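Local coordinates for protein dihydrofolate reductase (Enterococcus faecalis, PDB 4M7U) that reduces 7,8-dihydrofolate to tetrahydrofolate with NADPH as the hydride source, probably a key step in folate metabolism, at residues A[15-20]-A[128-133]; A[30-35]-A[156-161]; A[47-52]-A[67-72]; A[121-126]-A[139-144]. All blocks are in the same frame, centred on the assembly; numbering follows the deposited sequence.

Contact 1. Residues A[15-20]-A[128-133]; sequences AQDEQG and ETFEGD. With NAP (NADP nicotinamide-adenine-dinucleotide phosphate), chain B.
One carboxylate oxygen, Asp17 OD2, is held by two N-H groups: the backbone N of Phe130 lies 2.9 Å from OD2, nearly on the extension of its C-O bond, and NE2 of Gln19 meets OD2 at 2.8 Å on the syn side. The contact joins the type I turn Asp17-Gly20, where strand 9-17 passes into the active-site loop of the dihydrofolate reductase fold, to the FG loop that follows strand 120-126. Chi1 of 81° sets Asp17 CG between its backbone N and carbonyl carbon. The other oxygen, OD1, receives Gln19 N from above the carboxylate plane, making an Asx turn, and also takes Val21 N. Gln19 extends across Thr129 at about a right angle and spends a second hydrogen of NE2 on Phe130 O, 2.7 Å away and in the plane of both groups; these two bonds fix the rotation of the amide. At the outer end, Glu18 N gives a long but straight bond to Glu128 O (3.3 Å, 169°). Beside it Glu18 OE2 and Glu128 OE2 are 4.6 Å apart, and a water within reach of both probably eases their repulsion. Ala15 is an NADP(+)-binding residue, and Asp133 O comes 3.1 Å from NAP C5N. Phe130 turns its ring edge to the turn, with CD1 3.7 Å from Asp17 CB.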
# COMPACT_ATOMS: atom_id res chain seq x y z
N ALA A 15 -2.07 4.26 -5.23
CA ALA A 15 -2.46 5.20 -6.27
C ALA A 15 -3.67 5.96 -5.75
O ALA A 15 -4.54 5.37 -5.09
CB ALA A 15 -2.80 4.48 -7.56
N GLN A 16 -3.72 7.25 -6.03
CA GLN A 16 -4.89 8.07 -5.70
C GLN A 16 -5.16 9.07 -6.82
O GLN A 16 -4.26 9.38 -7.62
CB GLN A 16 -4.65 8.82 -4.39
CG GLN A 16 -3.56 9.88 -4.49
CD GLN A 16 -3.42 10.70 -3.24
OE1 GLN A 16 -2.95 10.20 -2.21
NE2 GLN A 16 -3.82 11.96 -3.31
N ASP A 17 -6.40 9.60 -6.84
CA ASP A 17 -6.78 10.64 -7.80
C ASP A 17 -6.54 12.03 -7.19
O ASP A 17 -6.06 12.13 -6.06
CB ASP A 17 -8.23 10.44 -8.29
CG ASP A 17 -9.29 10.97 -7.33
OD1 ASP A 17 -8.96 11.37 -6.17
OD2 ASP A 17 -10.49 10.96 -7.73
N GLU A 18 -6.85 13.10 -7.92
CA GLU A 18 -6.53 14.43 -7.40
C GLU A 18 -7.39 14.87 -6.19
O GLU A 18 -7.11 15.87 -5.54
CB GLU A 18 -6.52 15.49 -8.52
CG GLU A 18 -7.72 15.45 -9.42
CD GLU A 18 -7.55 16.27 -10.71
OE1 GLU A 18 -6.41 16.66 -11.06
OE2 GLU A 18 -8.59 16.52 -11.38
N GLN A 19 -8.43 14.09 -5.86
CA GLN A 19 -9.22 14.37 -4.67
C GLN A 19 -8.70 13.60 -3.46
O GLN A 19 -9.14 13.83 -2.34
CB GLN A 19 -10.68 13.95 -4.90
CG GLN A 19 -11.33 14.61 -6.09
CD GLN A 19 -12.62 13.92 -6.47
OE1 GLN A 19 -13.68 14.55 -6.49
NE2 GLN A 19 -12.54 12.62 -6.77
N GLY A 20 -7.78 12.67 -3.69
CA GLY A 20 -7.34 11.78 -2.64
C GLY A 20 -8.15 10.49 -2.60
O GLY A 20 -7.99 9.68 -1.68
N GLU A 128 -6.96 13.23 -12.46
CA GLU A 128 -8.33 13.10 -12.93
C GLU A 128 -9.15 12.92 -11.67
O GLU A 128 -8.62 12.55 -10.61
CB GLU A 128 -8.47 11.90 -13.87
CG GLU A 128 -9.78 11.85 -14.67
CD GLU A 128 -10.27 13.25 -15.04
OE1 GLU A 128 -9.90 13.74 -16.12
OE2 GLU A 128 -11.03 13.85 -14.25
N THR A 129 -10.45 13.18 -11.76
CA THR A 129 -11.31 12.97 -10.60
C THR A 129 -12.28 11.82 -10.86
O THR A 129 -12.86 11.72 -11.94
CB THR A 129 -12.10 14.23 -10.20
OG1 THR A 129 -12.95 14.62 -11.28
CG2 THR A 129 -11.16 15.35 -9.88
N PHE A 130 -12.45 10.97 -9.85
CA PHE A 130 -13.37 9.84 -9.94
C PHE A 130 -14.30 9.85 -8.72
O PHE A 130 -14.05 10.56 -7.73
CB PHE A 130 -12.60 8.51 -9.98
CG PHE A 130 -11.59 8.42 -11.10
CD1 PHE A 130 -10.32 8.98 -10.96
CD2 PHE A 130 -11.90 7.79 -12.29
CE1 PHE A 130 -9.38 8.90 -11.99
CE2 PHE A 130 -10.96 7.69 -13.32
CZ PHE A 130 -9.70 8.26 -13.17
N GLU A 131 -15.37 9.06 -8.79
CA GLU A 131 -16.28 8.94 -7.66
C GLU A 131 -15.79 7.80 -6.79
O GLU A 131 -15.51 6.70 -7.30
CB GLU A 131 -17.72 8.66 -8.13
CG GLU A 131 -18.42 9.87 -8.75
CD GLU A 131 -19.86 9.61 -9.19
OE1 GLU A 131 -20.43 8.53 -8.87
OE2 GLU A 131 -20.43 10.50 -9.86
N GLY A 132 -15.65 8.06 -5.50
CA GLY A 132 -15.24 7.04 -4.56
C GLY A 132 -15.75 7.36 -3.18
O GLY A 132 -16.30 8.45 -2.95
N ASP A 133 -15.56 6.43 -2.24
CA ASP A 133 -16.06 6.60 -0.89
C ASP A 133 -14.92 6.50 0.13
O ASP A 133 -15.13 6.74 1.32
CB ASP A 133 -17.13 5.55 -0.58
CG ASP A 133 -16.65 4.14 -0.89
OD1 ASP A 133 -15.47 3.85 -0.60
OD2 ASP A 133 -17.43 3.33 -1.43
PA NAP B . -8.97 -1.03 5.26
O1A NAP B . -7.87 -0.12 5.89
O2A NAP B . -8.49 -1.74 4.01
O5B NAP B . -9.36 -2.15 6.29
C5B NAP B . -9.85 -1.80 7.55
C4B NAP B . -9.90 -2.99 8.46
O4B NAP B . -8.59 -3.68 8.67
C3B NAP B . -10.60 -2.93 9.80
O3B NAP B . -11.96 -2.74 9.89
C2B NAP B . -10.00 -4.09 10.50
O2B NAP B . -10.53 -5.35 10.32
C1B NAP B . -8.55 -3.81 10.15
N9A NAP B . -7.44 -3.27 10.87
C8A NAP B . -6.85 -2.11 10.59
N7A NAP B . -5.91 -1.85 11.63
C5A NAP B . -5.99 -2.89 12.55
C6A NAP B . -5.30 -3.13 13.75
N6A NAP B . -4.30 -2.19 14.20
N1A NAP B . -5.58 -4.23 14.44
C2A NAP B . -6.52 -5.13 14.00
N3A NAP B . -7.21 -4.89 12.81
C4A NAP B . -6.92 -3.78 12.12
O3 NAP B . -10.30 -0.23 4.96
PN NAP B . -10.39 1.33 4.67
O1N NAP B . -10.09 2.13 5.98
O2N NAP B . -9.45 1.78 3.58
O5D NAP B . -11.87 1.55 4.15
C5D NAP B . -12.49 0.47 3.50
C4D NAP B . -14.00 0.35 3.58
O4D NAP B . -14.77 1.33 4.39
C3D NAP B . -14.83 0.07 2.33
O3D NAP B . -15.44 -1.10 2.20
C2D NAP B . -15.68 1.29 2.14
O2D NAP B . -16.83 1.26 1.39
C1D NAP B . -15.73 1.98 3.49
N1N NAP B . -16.11 3.35 3.73
C2N NAP B . -17.40 3.97 3.45
C3N NAP B . -17.68 5.41 3.88
C7N NAP B . -19.09 5.74 4.21
O7N NAP B . -19.76 4.91 4.80
N7N NAP B . -19.75 6.79 3.49
C4N NAP B . -16.51 6.35 4.29
C5N NAP B . -15.12 5.67 4.27
C6N NAP B . -14.95 4.21 3.84
P2B NAP B . -11.71 -5.79 11.25
O1X NAP B . -12.91 -4.80 11.05
O2X NAP B . -12.16 -7.22 10.81
O3X NAP B . -11.24 -5.75 12.69
O HOH W 1 -10.32 16.80 -13.83

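Contact 2. Residues A[30-35]-A[156-161]; sequences WHLPND and EKNLYA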
# COMPACT_ATOMS: atom_id res chain seq x y z
N TRP A 30 -10.76 3.35 -10.99
CA TRP A 30 -10.17 3.59 -12.31
C TRP A 30 -9.45 2.33 -12.76
O TRP A 30 -9.25 1.41 -11.97
CB TRP A 30 -9.14 4.71 -12.26
CG TRP A 30 -8.12 4.45 -11.20
CD1 TRP A 30 -7.05 3.60 -11.28
CD2 TRP A 30 -8.10 5.00 -9.88
NE1 TRP A 30 -6.37 3.59 -10.09
CE2 TRP A 30 -6.98 4.45 -9.23
CE3 TRP A 30 -8.90 5.92 -9.20
CZ2 TRP A 30 -6.65 4.79 -7.91
CZ3 TRP A 30 -8.57 6.25 -7.90
CH2 TRP A 30 -7.46 5.69 -7.26
N HIS A 31 -9.04 2.31 -14.01
CA HIS A 31 -8.16 1.26 -14.46
C HIS A 31 -6.94 1.93 -15.08
O HIS A 31 -7.07 2.78 -15.96
CB HIS A 31 -8.86 0.33 -15.46
CG HIS A 31 -8.03 -0.84 -15.89
ND1 HIS A 31 -7.30 -1.61 -15.00
CD2 HIS A 31 -7.82 -1.38 -17.11
CE1 HIS A 31 -6.67 -2.57 -15.67
NE2 HIS A 31 -6.97 -2.45 -16.95
N LEU A 32 -5.76 1.58 -14.58
CA LEU A 32 -4.51 2.14 -15.06
C LEU A 32 -3.45 1.04 -15.05
O LEU A 32 -2.67 0.94 -14.10
CB LEU A 32 -4.07 3.32 -14.17
CG LEU A 32 -2.93 4.21 -14.66
CD1 LEU A 32 -3.36 4.97 -15.92
CD2 LEU A 32 -2.53 5.21 -13.55
N PRO A 33 -3.44 0.20 -16.11
CA PRO A 33 -2.58 -0.99 -16.19
C PRO A 33 -1.11 -0.76 -15.86
O PRO A 33 -0.51 -1.63 -15.19
CB PRO A 33 -2.69 -1.42 -17.67
CG PRO A 33 -4.04 -0.92 -18.10
CD PRO A 33 -4.31 0.33 -17.30
N ASN A 34 -0.50 0.33 -16.33
CA ASN A 34 0.92 0.55 -16.03
C ASN A 34 1.18 0.63 -14.52
O ASN A 34 2.19 0.14 -14.02
CB ASN A 34 1.48 1.80 -16.73
CG ASN A 34 1.42 1.69 -18.25
OD1 ASN A 34 1.26 0.60 -18.81
ND2 ASN A 34 1.56 2.83 -18.94
N ASP A 35 0.25 1.24 -13.80
CA ASP A 35 0.43 1.36 -12.35
C ASP A 35 0.37 -0.02 -11.66
O ASP A 35 1.19 -0.31 -10.80
CB ASP A 35 -0.57 2.35 -11.75
CG ASP A 35 -0.40 2.50 -10.25
OD1 ASP A 35 0.68 2.97 -9.81
OD2 ASP A 35 -1.35 2.15 -9.52
N GLU A 156 -3.44 3.96 -25.41
CA GLU A 156 -4.82 3.51 -25.51
C GLU A 156 -5.25 2.70 -24.27
O GLU A 156 -6.44 2.56 -23.99
CB GLU A 156 -5.06 2.71 -26.80
CG GLU A 156 -5.25 3.56 -28.05
CD GLU A 156 -3.96 3.76 -28.85
OE1 GLU A 156 -2.85 3.62 -28.27
OE2 GLU A 156 -4.05 4.05 -30.07
N LYS A 157 -4.28 2.19 -23.51
CA LYS A 157 -4.57 1.38 -22.33
C LYS A 157 -4.53 2.20 -21.05
O LYS A 157 -5.16 1.86 -20.06
CB LYS A 157 -3.60 0.21 -22.24
CG LYS A 157 -3.70 -0.74 -23.42
CD LYS A 157 -5.17 -1.06 -23.70
CE LYS A 157 -5.32 -2.32 -24.55
NZ LYS A 157 -6.76 -2.75 -24.59
N ASN A 158 -3.78 3.30 -21.08
CA ASN A 158 -3.62 4.14 -19.92
C ASN A 158 -4.12 5.55 -20.23
O ASN A 158 -3.42 6.34 -20.87
CB ASN A 158 -2.15 4.15 -19.50
CG ASN A 158 -1.65 2.75 -19.18
OD1 ASN A 158 -1.73 2.29 -18.04
ND2 ASN A 158 -1.13 2.06 -20.19
N LEU A 159 -5.33 5.87 -19.76
CA LEU A 159 -6.09 7.02 -20.26
C LEU A 159 -5.87 8.35 -19.54
O LEU A 159 -6.38 9.38 -19.98
CB LEU A 159 -7.59 6.72 -20.20
CG LEU A 159 -8.13 5.48 -20.93
CD1 LEU A 159 -9.65 5.39 -20.75
CD2 LEU A 159 -7.78 5.53 -22.41
N TYR A 160 -5.15 8.34 -18.42
CA TYR A 160 -5.08 9.52 -17.57
C TYR A 160 -3.65 9.95 -17.37
O TYR A 160 -2.77 9.10 -17.26
CB TYR A 160 -5.73 9.22 -16.19
CG TYR A 160 -7.03 8.45 -16.30
CD1 TYR A 160 -8.18 9.07 -16.78
CD2 TYR A 160 -7.11 7.11 -15.95
CE1 TYR A 160 -9.37 8.38 -16.90
CE2 TYR A 160 -8.29 6.41 -16.07
CZ TYR A 160 -9.43 7.05 -16.54
OH TYR A 160 -10.62 6.36 -16.66
N ALA A 161 -3.42 11.26 -17.33
CA ALA A 161 -2.11 11.80 -16.96
C ALA A 161 -1.85 11.37 -15.53
O ALA A 161 -2.76 11.38 -14.70
CB ALA A 161 -2.11 13.32 -17.05
O HOH W 2 -6.57 3.55 -18.48
O HOH W 3 -10.49 3.87 -16.19
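Asn158 reaches into the start of helix 33-43, where its OD1 accepts the backbone N of Asn34 at 2.9 Å in an almost straight bond (172°). This is the tight half of the contact. Chi1 of -59° turns Asn158 CG beside its backbone N, anti to the carbonyl carbon. Pro33 slides past it in the opposite direction, and its CD touches Lys157 O at 3.3 Å. The amides of Asn34 and Asn158 lie close together with their planes 33° apart, while Asn158 ND2 is bonded to Asp155. On the inner side CD1 of Leu32 packs against Asn158 CB at 3.9 Å. Since OD1 faces the N-terminal end of the helix, its partial negative charge would be favoured there.

The other half is looser and wetter. Tyr160 meets Leu32 CD1 and Trp30 CB through its CD2 and CE2 atoms at van der Waals range, and water fills in for direct polar bonds. One water donates to His31 O, 2.7 Å away, and to Lys157 O, and accepts from Leu159 N, tying three backbone groups together. A second accepts from His31 N and lies 2.5 Å from Tyr160 OH, in the plane of the ring. Phe130 of the FG loop adds an edge-to-face stack on Tyr160. In the dihydrofolate reductase fold this joins the beginning of the first helix, next to the active-site cleft, to the connection between the antiparallel C-terminal strands 144-151 and 162-169.

Contact 3. Residues A[47-52]-A[67-72]; sequences TLVLGR and TTIVLT. With NAP (NADP nicotinamide-adenine-dinucleotide phosphate), chain B.
Arg52 and Thr72 converge on one phosphate oxygen of the cofactor from the ends of two parallel strands. The arginine chain bends at chi3 (59°), bringing NE to 2.6 Å from NAP O2X; its NH2 reaches O1X at 3.0 Å, the phosphorus lying in plane at the guanidinium edge. Thr72 crosses Arg52 obliquely, and its OG1, anti to the backbone N, donates to the same O2X at 2.6 Å. NH1 forms a salt bridge to Glu56, consistent with a second-shell role in setting the guanidinium against the 2'-phosphate that distinguishes NADP from NAD. Leu71 lays CG 3.6 Å from C4A of the adenine. Arg52 N donates to NAP O4B at 3.1 Å, and Gly51, with no CB to run into NAP O5B, admits the ribose-phosphate link.

Behind this site the strands pair in register through four backbone bonds. On the face with Val49 and Leu71, Thr47 CG2 meets Ile69 CD1 at 3.6 Å; on the other, Leu50 CD1 nears Thr68 CG2. Helix 52-57 lies in the beta-alpha-beta crossover between these strands, strand 101-104 flanks 47-51, strand 83-85 flanks 67-71, and helix 88-97 packs on Ile69 and Leu71.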
# COMPACT_ATOMS: atom_id res chain seq x y z
N THR A 47 6.63 -8.76 0.99
CA THR A 47 5.40 -8.94 1.75
C THR A 47 4.46 -7.76 1.51
O THR A 47 4.88 -6.61 1.45
CB THR A 47 5.69 -9.13 3.25
OG1 THR A 47 6.48 -10.31 3.42
CG2 THR A 47 4.38 -9.30 4.03
N LEU A 48 3.18 -8.07 1.34
CA LEU A 48 2.16 -7.04 1.14
C LEU A 48 1.17 -7.08 2.31
O LEU A 48 0.61 -8.14 2.63
CB LEU A 48 1.44 -7.29 -0.19
CG LEU A 48 0.29 -6.32 -0.49
CD1 LEU A 48 0.84 -4.91 -0.74
CD2 LEU A 48 -0.54 -6.81 -1.67
N VAL A 49 0.96 -5.93 2.97
CA VAL A 49 0.04 -5.84 4.11
C VAL A 49 -1.25 -5.14 3.70
O VAL A 49 -1.21 -4.02 3.19
CB VAL A 49 0.67 -5.04 5.29
CG1 VAL A 49 -0.31 -4.97 6.48
CG2 VAL A 49 1.98 -5.69 5.72
N LEU A 50 -2.39 -5.79 3.93
CA LEU A 50 -3.69 -5.24 3.55
C LEU A 50 -4.70 -5.29 4.71
O LEU A 50 -4.83 -6.33 5.38
CB LEU A 50 -4.27 -6.01 2.36
CG LEU A 50 -3.49 -6.05 1.05
CD1 LEU A 50 -4.21 -6.97 0.05
CD2 LEU A 50 -3.39 -4.65 0.49
N GLY A 51 -5.42 -4.20 4.95
CA GLY A 51 -6.52 -4.23 5.90
C GLY A 51 -7.59 -5.17 5.37
O GLY A 51 -7.63 -5.45 4.16
N ARG A 52 -8.47 -5.66 6.25
CA ARG A 52 -9.48 -6.64 5.82
C ARG A 52 -10.37 -6.13 4.69
O ARG A 52 -10.62 -6.86 3.73
CB ARG A 52 -10.34 -7.10 7.00
CG ARG A 52 -11.51 -7.98 6.57
CD ARG A 52 -12.44 -8.34 7.71
NE ARG A 52 -13.00 -7.15 8.35
CZ ARG A 52 -14.03 -6.45 7.86
NH1 ARG A 52 -14.60 -6.82 6.72
NH2 ARG A 52 -14.47 -5.38 8.50
N THR A 67 4.26 -12.82 -0.23
CA THR A 67 3.51 -13.15 0.98
C THR A 67 2.56 -11.98 1.24
O THR A 67 2.99 -10.83 1.30
CB THR A 67 4.44 -13.32 2.20
OG1 THR A 67 5.31 -14.45 1.99
CG2 THR A 67 3.63 -13.56 3.48
N THR A 68 1.26 -12.27 1.38
CA THR A 68 0.30 -11.26 1.79
C THR A 68 -0.10 -11.44 3.26
O THR A 68 -0.37 -12.57 3.70
CB THR A 68 -0.97 -11.31 0.94
OG1 THR A 68 -0.62 -11.09 -0.44
CG2 THR A 68 -1.98 -10.24 1.39
N ILE A 69 -0.11 -10.35 4.03
CA ILE A 69 -0.67 -10.37 5.38
C ILE A 69 -2.01 -9.60 5.43
O ILE A 69 -2.08 -8.45 4.98
CB ILE A 69 0.29 -9.75 6.42
CG1 ILE A 69 1.61 -10.54 6.50
CG2 ILE A 69 -0.36 -9.70 7.79
CD1 ILE A 69 2.74 -9.78 7.20
N VAL A 70 -3.07 -10.22 5.94
CA VAL A 70 -4.34 -9.51 6.14
C VAL A 70 -4.53 -9.12 7.60
O VAL A 70 -4.36 -9.95 8.51
CB VAL A 70 -5.56 -10.30 5.63
CG1 VAL A 70 -6.82 -9.53 5.89
CG2 VAL A 70 -5.42 -10.54 4.12
N LEU A 71 -4.84 -7.84 7.84
CA LEU A 71 -4.94 -7.31 9.19
C LEU A 71 -6.42 -7.26 9.60
O LEU A 71 -7.25 -6.74 8.85
CB LEU A 71 -4.31 -5.91 9.24
CG LEU A 71 -3.96 -5.22 10.56
CD1 LEU A 71 -3.16 -6.14 11.45
CD2 LEU A 71 -3.16 -3.95 10.25
N THR A 72 -6.75 -7.84 10.75
CA THR A 72 -8.14 -7.88 11.24
C THR A 72 -8.15 -8.12 12.74
O THR A 72 -7.27 -8.78 13.26
CB THR A 72 -8.97 -8.98 10.51
OG1 THR A 72 -10.32 -9.00 11.01
CG2 THR A 72 -8.35 -10.35 10.71
PA NAP B . -8.97 -1.03 5.26
O1A NAP B . -7.87 -0.12 5.89
O2A NAP B . -8.49 -1.74 4.01
O5B NAP B . -9.36 -2.15 6.29
C5B NAP B . -9.85 -1.80 7.55
C4B NAP B . -9.90 -2.99 8.46
O4B NAP B . -8.59 -3.68 8.67
C3B NAP B . -10.60 -2.93 9.80
O3B NAP B . -11.96 -2.74 9.89
C2B NAP B . -10.00 -4.09 10.50
O2B NAP B . -10.53 -5.35 10.32
C1B NAP B . -8.55 -3.81 10.15
N9A NAP B . -7.44 -3.27 10.87
C8A NAP B . -6.85 -2.11 10.59
N7A NAP B . -5.91 -1.85 11.63
C5A NAP B . -5.99 -2.89 12.55
C6A NAP B . -5.30 -3.13 13.75
N6A NAP B . -4.30 -2.19 14.20
N1A NAP B . -5.58 -4.23 14.44
C2A NAP B . -6.52 -5.13 14.00
N3A NAP B . -7.21 -4.89 12.81
C4A NAP B . -6.92 -3.78 12.12
O3 NAP B . -10.30 -0.23 4.96
PN NAP B . -10.39 1.33 4.67
O1N NAP B . -10.09 2.13 5.98
O2N NAP B . -9.45 1.78 3.58
O5D NAP B . -11.87 1.55 4.15
C5D NAP B . -12.49 0.47 3.50
C4D NAP B . -14.00 0.35 3.58
O4D NAP B . -14.77 1.33 4.39
C3D NAP B . -14.83 0.07 2.33
O3D NAP B . -15.44 -1.10 2.20
C2D NAP B . -15.68 1.29 2.14
O2D NAP B . -16.83 1.26 1.39
C1D NAP B . -15.73 1.98 3.49
N1N NAP B . -16.11 3.35 3.73
C2N NAP B . -17.40 3.97 3.45
C3N NAP B . -17.68 5.41 3.88
C7N NAP B . -19.09 5.74 4.21
O7N NAP B . -19.76 4.91 4.80
N7N NAP B . -19.75 6.79 3.49
C4N NAP B . -16.51 6.35 4.29
C5N NAP B . -15.12 5.67 4.27
C6N NAP B . -14.95 4.21 3.84
P2B NAP B . -11.71 -5.79 11.25
O1X NAP B . -12.91 -4.80 11.05
O2X NAP B . -12.16 -7.22 10.81
O3X NAP B . -11.24 -5.75 12.69

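Contact 4. Residues A[121-126]-A[139-144]; sequences LYRTMI and IDWSVW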
# COMPACT_ATOMS: atom_id res chain seq x y z
N LEU A 121 7.49 6.36 0.87
CA LEU A 121 6.15 6.37 0.27
C LEU A 121 6.29 6.33 -1.25
O LEU A 121 6.98 7.16 -1.86
CB LEU A 121 5.38 7.62 0.68
CG LEU A 121 5.32 7.94 2.17
CD1 LEU A 121 4.58 9.25 2.40
CD2 LEU A 121 4.64 6.80 2.96
N TYR A 122 5.62 5.36 -1.87
CA TYR A 122 5.49 5.33 -3.32
C TYR A 122 4.06 5.69 -3.69
O TYR A 122 3.13 4.90 -3.46
CB TYR A 122 5.80 3.94 -3.85
CG TYR A 122 7.23 3.50 -3.61
CD1 TYR A 122 7.51 2.42 -2.79
CD2 TYR A 122 8.29 4.16 -4.22
CE1 TYR A 122 8.81 2.00 -2.57
CE2 TYR A 122 9.61 3.75 -4.01
CZ TYR A 122 9.85 2.67 -3.18
OH TYR A 122 11.15 2.26 -2.97
N ARG A 123 3.86 6.87 -4.27
CA ARG A 123 2.52 7.32 -4.62
C ARG A 123 2.36 7.55 -6.11
O ARG A 123 3.17 8.24 -6.75
CB ARG A 123 2.17 8.62 -3.89
CG ARG A 123 0.77 9.15 -4.23
CD ARG A 123 0.40 10.37 -3.38
NE ARG A 123 1.00 11.59 -3.89
CZ ARG A 123 0.57 12.81 -3.59
NH1 ARG A 123 -0.46 12.97 -2.76
NH2 ARG A 123 1.16 13.88 -4.12
N THR A 124 1.31 6.97 -6.68
CA THR A 124 0.94 7.26 -8.07
C THR A 124 -0.17 8.30 -8.04
O THR A 124 -1.30 8.01 -7.64
CB THR A 124 0.43 6.03 -8.81
OG1 THR A 124 1.47 5.04 -8.86
CG2 THR A 124 0.00 6.40 -10.24
N MET A 125 0.15 9.53 -8.44
CA MET A 125 -0.83 10.61 -8.44
C MET A 125 -1.53 10.66 -9.80
O MET A 125 -0.89 10.92 -10.83
CB MET A 125 -0.14 11.95 -8.11
CG MET A 125 -1.08 13.16 -8.08
SD MET A 125 -2.59 12.93 -7.10
CE MET A 125 -2.03 13.49 -5.52
N ILE A 126 -2.82 10.38 -9.82
CA ILE A 126 -3.58 10.36 -11.07
C ILE A 126 -4.36 11.66 -11.23
O ILE A 126 -5.22 12.00 -10.41
CB ILE A 126 -4.54 9.15 -11.10
CG1 ILE A 126 -3.77 7.85 -10.83
CG2 ILE A 126 -5.25 9.08 -12.42
CD1 ILE A 126 -4.67 6.60 -10.74
N ILE A 139 -2.28 12.51 6.94
CA ILE A 139 -1.07 12.09 7.64
C ILE A 139 -0.20 13.29 7.93
O ILE A 139 -0.42 14.39 7.41
CB ILE A 139 -0.25 11.08 6.84
CG1 ILE A 139 0.37 11.76 5.62
CG2 ILE A 139 -1.12 9.90 6.42
CD1 ILE A 139 1.40 10.92 4.90
N ASP A 140 0.82 13.09 8.76
CA ASP A 140 1.80 14.13 9.01
C ASP A 140 2.77 14.21 7.82
O ASP A 140 3.71 13.42 7.72
CB ASP A 140 2.59 13.83 10.30
CG ASP A 140 3.62 14.90 10.61
OD1 ASP A 140 4.51 14.66 11.45
OD2 ASP A 140 3.54 16.00 10.00
N TRP A 141 2.55 15.17 6.93
CA TRP A 141 3.44 15.33 5.78
C TRP A 141 4.75 16.08 6.09
O TRP A 141 5.65 16.14 5.25
CB TRP A 141 2.71 16.03 4.63
CG TRP A 141 1.72 15.16 3.88
CD1 TRP A 141 0.36 15.14 4.01
CD2 TRP A 141 2.04 14.19 2.85
NE1 TRP A 141 -0.19 14.22 3.13
CE2 TRP A 141 0.81 13.63 2.42
CE3 TRP A 141 3.24 13.75 2.27
CZ2 TRP A 141 0.76 12.65 1.41
CZ3 TRP A 141 3.18 12.79 1.27
CH2 TRP A 141 1.94 12.25 0.85
N SER A 142 4.85 16.65 7.29
CA SER A 142 6.01 17.47 7.66
C SER A 142 7.30 16.67 7.77
O SER A 142 8.40 17.23 7.64
CB SER A 142 5.75 18.24 8.95
OG SER A 142 5.71 17.38 10.07
N VAL A 143 7.19 15.37 8.00
CA VAL A 143 8.37 14.50 8.11
C VAL A 143 8.78 13.85 6.77
O VAL A 143 9.76 13.10 6.70
CB VAL A 143 8.18 13.42 9.19
CG1 VAL A 143 7.93 14.07 10.54
CG2 VAL A 143 7.01 12.50 8.83
N TRP A 144 8.03 14.15 5.72
CA TRP A 144 8.28 13.58 4.40
C TRP A 144 8.70 14.66 3.40
O TRP A 144 8.22 15.79 3.48
CB TRP A 144 7.02 12.86 3.88
CG TRP A 144 6.65 11.61 4.67
CD1 TRP A 144 5.68 11.49 5.63
CD2 TRP A 144 7.28 10.33 4.57
NE1 TRP A 144 5.65 10.20 6.11
CE2 TRP A 144 6.62 9.47 5.48
CE3 TRP A 144 8.32 9.82 3.78
CZ2 TRP A 144 6.99 8.13 5.64
CZ3 TRP A 144 8.69 8.50 3.93
CH2 TRP A 144 8.03 7.66 4.86
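Leu121 and Trp144 mark the nearest backbone approach, 8.6 Å between their CA atoms, so segment 121-126, on strand 120-126 of the central sheet, and the loop 139-144, leading into edge strand 144-151 of the dihydrofolate reductase fold, meet through side chains. The isopropyl end of Leu121 (CG, CD1, CD2) lies flat over one face of the Trp144 indole. Its CG stands 3.6 Å from the centroid of the six-membered ring and only 2° off the ring normal, a CH-pi contact. CD1 rests over the junction of the two rings, 3.6 Å from Trp144 CD2, and CD2 of the leucine lies nearer the rim at CZ2. The side chain crosses the tryptophan at about a right angle.

Trp141 also brings CZ3 to 4.0 Å from Leu121 CD1, and Ile139 CD1 covers the centre of one face of Trp141, 3.7 Å above its plane. The loop carrying these residues is shaped by an Asx turn: Asp140 OD2 accepts Ser142 N from above its plane and Ser142 OG, 2.6 Å away, on the syn side. Arg123 skirts this group, obliquely to Trp141, with Met125 CE over one guanidinium face, offset toward the rim. Between the two segments cohesion is thus apolar, resting on dispersion, while polar groups find partners within the loop or elsewhere in the sheet, as Arg123 does in its salt bridge to Glu165.

All four contacts belong to one dihydrofolate reductase domain and most reach its central mixed sheet. Contacts 1 and 4 share the neighbouring strands 9-17 and 120-126, their centres 15 Å apart, and backbone groups of Gln16 pair with Thr124 and Ile126. Contact 2 touches both: Phe130 meets Trp30 and Tyr160, and Asp35 reaches Thr124, with centres 14 Å and 21 Å away. Contact 3 lies on the far side of the chain's centre from contacts 1, 2 and 4, 20 to 25 Å off, and is nested along the chain inside the loops closed by contacts 1 and 2. The cofactor spans the gap: contact 3 binds its adenosine-phosphate end and contact 1 lies beside its nicotinamide.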